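Local coordinates for protein putative secreted lipase (Streptomyces sp. W007, PDB 5H6B) that hydrolyses the ester bonds of triacylglycerols as a thermostable lipase, probably secreted, of the alpha/beta-hydrolase superfamily, at residues E85-F90 with N116-F121; I195-D200 with V233-I238; N215-L220 with F243-N248. All coordinates share one frame; numbering follows the deposited sequence.

Contact 1. Residues E85-F90 with N116-F121; sequences EQLDVF and NYYLKF
Tyr118 reaches across from helix 115-121 to Leu87 and Asp88 on helix 80-98, joining two helices of the alpha/beta-hydrolase fold; the Tyr118 and Asp88 CA atoms lie 6.6 Å apart. Both helices border the central parallel sheet, one before strand 103-108 in the chain and the other after it, past what is probably the nucleophile elbow. Along the second helix, Tyr117 comes first: its ring touches Asp81 and Ala84, earlier on helix 80-98, and has Phe121 CD2 over the middle of one face. Tyr118 then carries the contact itself. Its CG stands opposite the backbone N about the CA-CB bond (chi1 161°), which carries the ring off its own helix and against the neighbouring one, where Leu87 and Asp88 receive it. Leu87 lies across one face, its CG 4.2 Å from Tyr118 CD2 and offset toward the rim, while its CD2 packs 3.8 Å from the same ring atom. Asp88 crosses the tyrosine at about a right angle, and its carboxylate plane is turned 53° from the ring. Val91, one helical turn beyond Leu87, and Val128 of strand 128-134 also touch the tyrosine, so it meets both helix 80-98 and the sheet. Further on, Lys120 leaves the contact and its NZ hydrogen-bonds Leu180 O and Gly184 O. The packing is apolar except for the carboxylate of Asp88, which with Asp92 belongs to a zinc site; the metal probably offsets the closeness of these two like charges. At the tyrosine, Tyr118 CE1 is 3.5 Å from both Asp88 CA and Asp88 OD1.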
loop_
_atom_site.group_PDB
_atom_site.type_symbol
_atom_site.label_atom_id
_atom_site.label_comp_id
_atom_site.label_asym_id
_atom_site.label_seq_id
_atom_site.Cartn_x
_atom_site.Cartn_y
_atom_site.Cartn_z
ATOM N N GLU A 85 12.850 3.782 -5.163
ATOM C CA GLU A 85 14.085 4.274 -4.540
ATOM C C GLU A 85 13.783 5.233 -3.405
ATOM O O GLU A 85 14.445 5.175 -2.374
ATOM C CB GLU A 85 15.045 4.906 -5.562
ATOM C CG GLU A 85 16.339 5.523 -4.989
ATOM C CD GLU A 85 17.128 4.620 -4.013
ATOM O OE1 GLU A 85 17.159 3.373 -4.191
ATOM O OE2 GLU A 85 17.734 5.172 -3.055
ATOM N N GLN A 86 12.773 6.090 -3.559
ATOM C CA GLN A 86 12.343 6.963 -2.434
ATOM C C GLN A 86 11.905 6.140 -1.219
ATOM O O GLN A 86 12.199 6.486 -0.066
ATOM C CB GLN A 86 11.193 7.877 -2.843
ATOM C CG GLN A 86 11.534 8.909 -3.887
ATOM C CD GLN A 86 10.306 9.663 -4.323
ATOM O OE1 GLN A 86 9.527 9.192 -5.145
ATOM N NE2 GLN A 86 10.120 10.842 -3.769
ATOM N N LEU A 87 11.185 5.055 -1.498
ATOM C CA LEU A 87 10.730 4.123 -0.465
ATOM C C LEU A 87 11.928 3.487 0.249
ATOM O O LEU A 87 11.936 3.390 1.484
ATOM C CB LEU A 87 9.820 3.042 -1.083
ATOM C CG LEU A 87 9.368 1.897 -0.177
ATOM C CD1 LEU A 87 8.519 2.428 0.962
ATOM C CD2 LEU A 87 8.619 0.832 -0.969
ATOM N N ASP A 88 12.922 3.078 -0.544
ATOM C CA ASP A 88 14.199 2.540 -0.041
ATOM C C ASP A 88 14.841 3.462 0.999
ATOM O O ASP A 88 15.049 3.044 2.153
ATOM C CB ASP A 88 15.158 2.275 -1.217
ATOM C CG ASP A 88 16.396 1.458 -0.832
ATOM O OD1 ASP A 88 16.623 1.152 0.370
ATOM O OD2 ASP A 88 17.145 1.130 -1.775
ATOM N N VAL A 89 15.120 4.706 0.596
ATOM C CA VAL A 89 15.674 5.743 1.502
ATOM C C VAL A 89 14.783 5.939 2.739
ATOM O O VAL A 89 15.275 6.022 3.878
ATOM C CB VAL A 89 15.847 7.101 0.767
ATOM C CG1 VAL A 89 16.117 8.247 1.742
ATOM C CG2 VAL A 89 16.959 7.010 -0.274
ATOM N N PHE A 90 13.471 5.997 2.519
ATOM C CA PHE A 90 12.526 6.234 3.620
ATOM C C PHE A 90 12.520 5.098 4.659
ATOM O O PHE A 90 12.509 5.369 5.865
ATOM C CB PHE A 90 11.120 6.497 3.075
ATOM C CG PHE A 90 10.138 6.956 4.118
ATOM C CD1 PHE A 90 10.030 8.294 4.443
ATOM C CD2 PHE A 90 9.316 6.040 4.778
ATOM C CE1 PHE A 90 9.122 8.722 5.398
ATOM C CE2 PHE A 90 8.402 6.461 5.725
ATOM C CZ PHE A 90 8.306 7.809 6.038
ATOM N N ASN A 116 6.980 -4.017 -4.158
ATOM C CA ASN A 116 7.503 -5.247 -4.749
ATOM C C ASN A 116 8.747 -4.998 -5.610
ATOM O O ASN A 116 9.622 -5.864 -5.703
ATOM C CB ASN A 116 6.414 -5.960 -5.542
ATOM C CG ASN A 116 5.250 -6.385 -4.662
ATOM O OD1 ASN A 116 4.130 -5.883 -4.789
ATOM N ND2 ASN A 116 5.513 -7.285 -3.746
ATOM N N TYR A 117 8.840 -3.807 -6.210
ATOM C CA TYR A 117 10.059 -3.388 -6.898
ATOM C C TYR A 117 11.230 -3.220 -5.910
ATOM O O TYR A 117 12.357 -3.657 -6.172
ATOM C CB TYR A 117 9.820 -2.085 -7.654
ATOM C CG TYR A 117 10.882 -1.783 -8.690
ATOM C CD1 TYR A 117 12.087 -1.180 -8.331
ATOM C CD2 TYR A 117 10.691 -2.122 -10.023
ATOM C CE1 TYR A 117 13.068 -0.923 -9.271
ATOM C CE2 TYR A 117 11.664 -1.854 -10.975
ATOM C CZ TYR A 117 12.847 -1.260 -10.590
ATOM O OH TYR A 117 13.802 -0.986 -11.528
ATOM N N TYR A 118 10.947 -2.577 -4.781
ATOM C CA TYR A 118 11.931 -2.392 -3.712
ATOM C C TYR A 118 12.364 -3.746 -3.145
ATOM O O TYR A 118 13.552 -3.986 -2.970
ATOM C CB TYR A 118 11.331 -1.476 -2.646
ATOM C CG TYR A 118 11.946 -1.465 -1.267
ATOM C CD1 TYR A 118 13.222 -0.945 -1.039
ATOM C CD2 TYR A 118 11.206 -1.879 -0.165
ATOM C CE1 TYR A 118 13.761 -0.901 0.236
ATOM C CE2 TYR A 118 11.734 -1.828 1.110
ATOM C CZ TYR A 118 13.018 -1.345 1.303
ATOM O OH TYR A 118 13.513 -1.298 2.579
ATOM N N LEU A 119 11.395 -4.625 -2.892
ATOM C CA LEU A 119 11.680 -5.972 -2.388
ATOM C C LEU A 119 12.531 -6.813 -3.343
ATOM O O LEU A 119 13.414 -7.536 -2.894
ATOM C CB LEU A 119 10.386 -6.738 -2.093
ATOM C CG LEU A 119 9.521 -6.215 -0.952
ATOM C CD1 LEU A 119 8.283 -7.078 -0.869
ATOM C CD2 LEU A 119 10.290 -6.202 0.366
ATOM N N LYS A 120 12.253 -6.708 -4.642
ATOM C CA LYS A 120 12.880 -7.557 -5.653
ATOM C C LYS A 120 14.218 -7.032 -6.160
ATOM O O LYS A 120 15.138 -7.822 -6.365
ATOM C CB LYS A 120 11.944 -7.758 -6.847
ATOM C CG LYS A 120 10.800 -8.714 -6.569
ATOM C CD LYS A 120 9.845 -8.766 -7.749
ATOM C CE LYS A 120 8.766 -9.809 -7.534
ATOM N NZ LYS A 120 7.788 -9.846 -8.658
ATOM N N PHE A 121 14.321 -5.721 -6.383
ATOM C CA PHE A 121 15.478 -5.141 -7.075
ATOM C C PHE A 121 16.358 -4.198 -6.256
ATOM O O PHE A 121 17.454 -3.877 -6.708
ATOM C CB PHE A 121 15.013 -4.414 -8.336
ATOM C CG PHE A 121 14.203 -5.270 -9.258
ATOM C CD1 PHE A 121 14.770 -6.393 -9.861
ATOM C CD2 PHE A 121 12.864 -4.972 -9.519
ATOM C CE1 PHE A 121 14.019 -7.195 -10.715
ATOM C CE2 PHE A 121 12.109 -5.769 -10.374
ATOM C CZ PHE A 121 12.688 -6.887 -10.970
#

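Contact 2. Residues I195-D200 with V233-I238; sequences IATKYD and VAIGTI
Ile235 holds CG1 opposite its backbone N (chi1 -167°) and continues extended (chi2 179°), a straight arm that carries CD1 from helix 232-237 to the end of strand 191-196. There CD1 is met by three successive residues. Ile235 CD1 lies 4.2 Å from Ile195 CG2 and 3.9 Å from the backbone C of Ala196. The threonine and isoleucine side chains run alongside one another, pointing opposite ways, and Thr197 CB and CG2 each come to 3.9 Å from Ile235 CD1. The methyl side of the threonine thus faces the isoleucine, while OG1 turns to polar partners: it accepts from Tyr199 N at 3.3 Å in an ST turn and is hydrogen-bonded to Ser230 O and Gln222 OE1. A valine in place of Thr197 would probably leave Ser230 O and Tyr199 N without their hydroxyl mate and set the ST turn free to shift. The ST turn overlaps a type I beta turn from Thr197 to Asp200, closed by Asp200 N to Thr197 O at 3.1 Å. It delivers Asp200, whose OD2 is hydrogen-bonded to His232 ND1, consistent with the acid and histidine of a Ser-His-Asp triad, whose serine would be Ser109.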
loop_
_atom_site.group_PDB
_atom_site.type_symbol
_atom_site.label_atom_id
_atom_site.label_comp_id
_atom_site.label_asym_id
_atom_site.label_seq_id
_atom_site.Cartn_x
_atom_site.Cartn_y
_atom_site.Cartn_z
ATOM N N ILE A 195 -5.734 -7.502 0.183
ATOM C CA ILE A 195 -7.137 -7.312 0.459
ATOM C C ILE A 195 -7.684 -6.593 -0.767
ATOM O O ILE A 195 -7.248 -5.488 -1.100
ATOM C CB ILE A 195 -7.360 -6.487 1.738
ATOM C CG1 ILE A 195 -6.620 -7.110 2.926
ATOM C CG2 ILE A 195 -8.849 -6.358 2.026
ATOM C CD1 ILE A 195 -6.372 -6.158 4.063
ATOM N N ALA A 196 -8.633 -7.251 -1.435
ATOM C CA ALA A 196 -9.241 -6.782 -2.649
ATOM C C ALA A 196 -10.741 -6.738 -2.479
ATOM O O ALA A 196 -11.305 -7.431 -1.613
ATOM C CB ALA A 196 -8.875 -7.700 -3.806
ATOM N N THR A 197 -11.376 -5.933 -3.328
ATOM C CA THR A 197 -12.839 -5.821 -3.379
ATOM C C THR A 197 -13.317 -6.168 -4.797
ATOM O O THR A 197 -12.733 -5.736 -5.812
ATOM C CB THR A 197 -13.354 -4.422 -2.970
ATOM O OG1 THR A 197 -14.752 -4.327 -3.241
ATOM C CG2 THR A 197 -12.633 -3.286 -3.714
ATOM N N LYS A 198 -14.411 -6.911 -4.858
ATOM C CA LYS A 198 -14.948 -7.393 -6.114
ATOM C C LYS A 198 -15.618 -6.251 -6.857
ATOM O O LYS A 198 -15.879 -6.378 -8.026
ATOM C CB LYS A 198 -15.951 -8.523 -5.875
ATOM C CG LYS A 198 -17.354 -8.044 -5.536
ATOM C CD LYS A 198 -18.184 -9.108 -4.854
ATOM C CE LYS A 198 -18.473 -10.276 -5.762
ATOM N NZ LYS A 198 -19.194 -11.307 -4.970
ATOM N N TYR A 199 -15.910 -5.140 -6.171
ATOM C CA TYR A 199 -16.456 -3.949 -6.826
ATOM C C TYR A 199 -15.359 -2.969 -7.279
ATOM O O TYR A 199 -15.659 -1.812 -7.581
ATOM C CB TYR A 199 -17.456 -3.268 -5.895
ATOM C CG TYR A 199 -18.511 -4.224 -5.423
ATOM C CD1 TYR A 199 -19.531 -4.656 -6.284
ATOM C CD2 TYR A 199 -18.473 -4.736 -4.127
ATOM C CE1 TYR A 199 -20.501 -5.552 -5.854
ATOM C CE2 TYR A 199 -19.438 -5.627 -3.686
ATOM C CZ TYR A 199 -20.441 -6.041 -4.550
ATOM O OH TYR A 199 -21.377 -6.939 -4.073
ATOM N N ASP A 200 -14.105 -3.433 -7.358
ATOM C CA ASP A 200 -13.019 -2.601 -7.860
ATOM C C ASP A 200 -13.275 -2.210 -9.318
ATOM O O ASP A 200 -13.378 -3.062 -10.178
ATOM C CB ASP A 200 -11.675 -3.300 -7.715
ATOM C CG ASP A 200 -10.502 -2.322 -7.685
ATOM O OD1 ASP A 200 -10.403 -1.497 -8.626
ATOM O OD2 ASP A 200 -9.659 -2.400 -6.740
ATOM N N VAL A 233 -11.230 3.282 -4.124
ATOM C CA VAL A 233 -10.729 4.359 -3.292
ATOM C C VAL A 233 -11.111 4.146 -1.832
ATOM O O VAL A 233 -10.258 4.241 -0.957
ATOM C CB VAL A 233 -11.162 5.750 -3.839
ATOM C CG1 VAL A 233 -10.745 6.877 -2.892
ATOM C CG2 VAL A 233 -10.521 5.961 -5.213
ATOM N N ALA A 234 -12.380 3.829 -1.606
ATOM C CA ALA A 234 -12.927 3.651 -0.277
ATOM C C ALA A 234 -12.188 2.600 0.533
ATOM O O ALA A 234 -11.886 2.834 1.707
ATOM C CB ALA A 234 -14.407 3.295 -0.355
ATOM N N ILE A 235 -11.885 1.465 -0.099
ATOM C CA ILE A 235 -11.260 0.335 0.599
ATOM C C ILE A 235 -9.918 0.714 1.253
ATOM O O ILE A 235 -9.617 0.240 2.339
ATOM C CB ILE A 235 -11.126 -0.918 -0.311
ATOM C CG1 ILE A 235 -10.781 -2.179 0.509
ATOM C CG2 ILE A 235 -10.097 -0.724 -1.411
ATOM C CD1 ILE A 235 -10.674 -3.428 -0.352
ATOM N N GLY A 236 -9.135 1.579 0.618
ATOM C CA GLY A 236 -7.857 2.003 1.200
ATOM C C GLY A 236 -7.827 3.302 1.978
ATOM O O GLY A 236 -6.774 3.688 2.485
ATOM N N THR A 237 -8.965 3.973 2.080
ATOM C CA THR A 237 -9.053 5.283 2.741
ATOM C C THR A 237 -9.931 5.255 3.998
ATOM O O THR A 237 -9.489 5.686 5.050
ATOM C CB THR A 237 -9.558 6.373 1.742
ATOM O OG1 THR A 237 -10.726 5.918 1.063
ATOM C CG2 THR A 237 -8.516 6.674 0.711
ATOM N N ILE A 238 -11.152 4.727 3.893
ATOM C CA ILE A 238 -12.163 4.827 4.967
ATOM C C ILE A 238 -12.729 3.508 5.515
ATOM O O ILE A 238 -13.487 3.507 6.482
ATOM C CB ILE A 238 -13.360 5.663 4.487
ATOM C CG1 ILE A 238 -14.035 5.019 3.276
ATOM C CG2 ILE A 238 -12.911 7.083 4.149
ATOM C CD1 ILE A 238 -15.404 5.594 2.995
#

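Contact 3. Residues N215-L220 with F243-N248; sequences NVRNVL and FHEVAN
Strand 216-220 runs past helix 240-250 with the Val219 and Glu245 CA atoms 8.9 Å apart, a gap bridged by side chains. Arg217 and Val219, two residues apart along the strand, both send CB toward the helix, and Glu245 answers from the other side. The link is a salt bridge in which both terminal nitrogens of the guanidinium converge end-on upon one oxygen: Arg217 NH2 lies 2.6 Å from Glu245 OE2 (N-H...O angle 147°) and Arg217 NH1 lies 2.8 Å from Glu245 OE2. The acceptor sits in the guanidinium plane, at its edge, but the carboxylate is turned 33° against it. NH2 approaches OE2 nearly along the C-O bond and NH1 on the anti side, so the two N-H groups share one oxygen instead of taking one each. A bend at chi2 (65°) in Glu245 sets its carboxylate across the end of the arginine, which arrives with its chain extended from CG to NE. Val219 lies behind the bridge: its CG2 lies over one face of the Arg217 guanidinium, toward the rim, and stands 4.0 Å from Glu245 OE2. The second oxygen is held by the helix's own side, since Asn248 ND2 donates to Glu245 OE1 at 3.2 Å from above the carboxylate plane, and Thr258 OG1 hydrogen-bonds the same atom. With both oxygens gripped the buried carboxylate is held against rotation, and the nearby guanidinium would be expected to favour the ionised form of Glu245. Ile195 and Leu224 also pack on Glu245. The arrangement fastens the outermost strand of the parallel sheet to the last helix of the chain, which covers the sheet as the C-terminal helix does in alpha/beta-hydrolases.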
loop_
_atom_site.group_PDB
_atom_site.type_symbol
_atom_site.label_atom_id
_atom_site.label_comp_id
_atom_site.label_asym_id
_atom_site.label_seq_id
_atom_site.Cartn_x
_atom_site.Cartn_y
_atom_site.Cartn_z
ATOM N N ASN A 215 3.997 -17.866 0.761
ATOM C CA ASN A 215 3.747 -16.989 1.932
ATOM C C ASN A 215 2.808 -15.818 1.635
ATOM O O ASN A 215 3.056 -14.673 2.059
ATOM C CB ASN A 215 5.071 -16.483 2.522
ATOM C CG ASN A 215 5.983 -17.614 2.958
ATOM O OD1 ASN A 215 5.527 -18.658 3.419
ATOM N ND2 ASN A 215 7.275 -17.412 2.805
ATOM N N VAL A 216 1.716 -16.139 0.942
ATOM C CA VAL A 216 0.719 -15.168 0.512
ATOM C C VAL A 216 -0.642 -15.504 1.091
ATOM O O VAL A 216 -1.040 -16.663 1.096
ATOM C CB VAL A 216 0.584 -15.141 -1.011
ATOM C CG1 VAL A 216 -0.498 -14.152 -1.427
ATOM C CG2 VAL A 216 1.922 -14.800 -1.646
ATOM N N ARG A 217 -1.350 -14.478 1.567
ATOM C CA ARG A 217 -2.741 -14.607 1.937
ATOM C C ARG A 217 -3.562 -13.614 1.119
ATOM O O ARG A 217 -3.398 -12.419 1.275
ATOM C CB ARG A 217 -2.920 -14.354 3.427
ATOM C CG ARG A 217 -4.347 -14.598 3.893
ATOM C CD ARG A 217 -4.403 -14.917 5.382
ATOM N NE ARG A 217 -5.765 -14.790 5.922
ATOM C CZ ARG A 217 -6.388 -13.637 6.193
ATOM N NH1 ARG A 217 -5.785 -12.471 5.979
ATOM N NH2 ARG A 217 -7.633 -13.646 6.685
ATOM N N ASN A 218 -4.443 -14.114 0.259
ATOM C CA ASN A 218 -5.314 -13.264 -0.538
ATOM C C ASN A 218 -6.688 -13.292 0.086
ATOM O O ASN A 218 -7.214 -14.356 0.339
ATOM C CB ASN A 218 -5.388 -13.743 -1.991
ATOM C CG ASN A 218 -4.093 -13.501 -2.747
ATOM O OD1 ASN A 218 -3.595 -12.383 -2.818
ATOM N ND2 ASN A 218 -3.540 -14.557 -3.319
ATOM N N VAL A 219 -7.268 -12.111 0.287
ATOM C CA VAL A 219 -8.522 -11.941 0.994
ATOM C C VAL A 219 -9.485 -11.099 0.167
ATOM O O VAL A 219 -9.128 -10.019 -0.340
ATOM C CB VAL A 219 -8.265 -11.234 2.335
ATOM C CG1 VAL A 219 -9.560 -11.085 3.132
ATOM C CG2 VAL A 219 -7.211 -12.005 3.132
ATOM N N LEU A 220 -10.698 -11.612 0.023
ATOM C CA LEU A 220 -11.770 -10.918 -0.641
ATOM C C LEU A 220 -12.590 -10.230 0.440
ATOM O O LEU A 220 -13.133 -10.896 1.336
ATOM C CB LEU A 220 -12.640 -11.895 -1.426
ATOM C CG LEU A 220 -13.778 -11.263 -2.237
ATOM C CD1 LEU A 220 -13.227 -10.297 -3.277
ATOM C CD2 LEU A 220 -14.640 -12.338 -2.901
ATOM N N PHE A 243 -9.387 -2.186 7.273
ATOM C CA PHE A 243 -8.313 -1.836 8.215
ATOM C C PHE A 243 -8.167 -2.822 9.393
ATOM O O PHE A 243 -7.054 -3.061 9.857
ATOM C CB PHE A 243 -8.451 -0.375 8.699
ATOM C CG PHE A 243 -8.418 0.664 7.584
ATOM C CD1 PHE A 243 -7.820 0.405 6.337
ATOM C CD2 PHE A 243 -8.964 1.933 7.796
ATOM C CE1 PHE A 243 -7.789 1.382 5.333
ATOM C CE2 PHE A 243 -8.933 2.909 6.788
ATOM C CZ PHE A 243 -8.339 2.634 5.563
ATOM N N HIS A 244 -9.273 -3.405 9.851
ATOM C CA HIS A 244 -9.218 -4.482 10.841
ATOM C C HIS A 244 -8.411 -5.656 10.322
ATOM O O HIS A 244 -7.584 -6.232 11.062
ATOM C CB HIS A 244 -10.615 -4.953 11.211
ATOM C CG HIS A 244 -10.654 -5.825 12.423
ATOM N ND1 HIS A 244 -10.623 -7.205 12.351
ATOM C CD2 HIS A 244 -10.726 -5.512 13.740
ATOM C CE1 HIS A 244 -10.670 -7.699 13.577
ATOM N NE2 HIS A 244 -10.737 -6.695 14.436
ATOM N N GLU A 245 -8.649 -6.000 9.049
ATOM C CA GLU A 245 -7.883 -7.056 8.386
ATOM C C GLU A 245 -6.408 -6.676 8.251
ATOM O O GLU A 245 -5.545 -7.519 8.412
ATOM C CB GLU A 245 -8.504 -7.425 7.037
ATOM C CG GLU A 245 -8.028 -8.748 6.465
ATOM C CD GLU A 245 -8.433 -9.965 7.308
ATOM O OE1 GLU A 245 -9.191 -9.840 8.288
ATOM O OE2 GLU A 245 -7.981 -11.068 6.981
ATOM N N VAL A 246 -6.116 -5.397 8.026
ATOM C CA VAL A 246 -4.733 -4.918 8.076
ATOM C C VAL A 246 -4.113 -5.135 9.466
ATOM O O VAL A 246 -2.960 -5.557 9.577
ATOM C CB VAL A 246 -4.612 -3.431 7.663
ATOM C CG1 VAL A 246 -3.182 -2.925 7.831
ATOM C CG2 VAL A 246 -5.056 -3.242 6.225
ATOM N N ALA A 247 -4.861 -4.813 10.513
ATOM C CA ALA A 247 -4.393 -5.019 11.886
ATOM C C ALA A 247 -4.174 -6.522 12.215
ATOM O O ALA A 247 -3.270 -6.847 12.943
ATOM C CB ALA A 247 -5.355 -4.384 12.875
ATOM N N ASN A 248 -4.976 -7.420 11.638
ATOM C CA ASN A 248 -4.734 -8.870 11.766
ATOM C C ASN A 248 -3.414 -9.277 11.164
ATOM O O ASN A 248 -2.641 -9.992 11.819
ATOM C CB ASN A 248 -5.837 -9.700 11.113
ATOM C CG ASN A 248 -7.107 -9.699 11.919
ATOM O OD1 ASN A 248 -7.089 -9.385 13.099
ATOM N ND2 ASN A 248 -8.218 -10.060 11.296
#

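How the contacts relate
Contact 1 closes before the others open and lies across the chain's centre from contact 2, their centres 24 Å apart; contact 3 is 22 Å from contact 1 by the same measure. Contacts 2 and 3 are only 13 Å apart and alternate along the chain, strands 191-196 and 216-220 coming first, then helices 232-237 and 240-250. The two strands are neighbours in the parallel sheet, joined by a probable hydrogen bond from Ala196 N to Val219 O (3.0 Å), and the Phe243 ring packs against backbone carbonyls of helix 232-237. Contact 1 thus joins two helices close to the probable nucleophile elbow, while the other two tie the sheet's far edge to the C-terminal helices, near the probable triad acid and histidine.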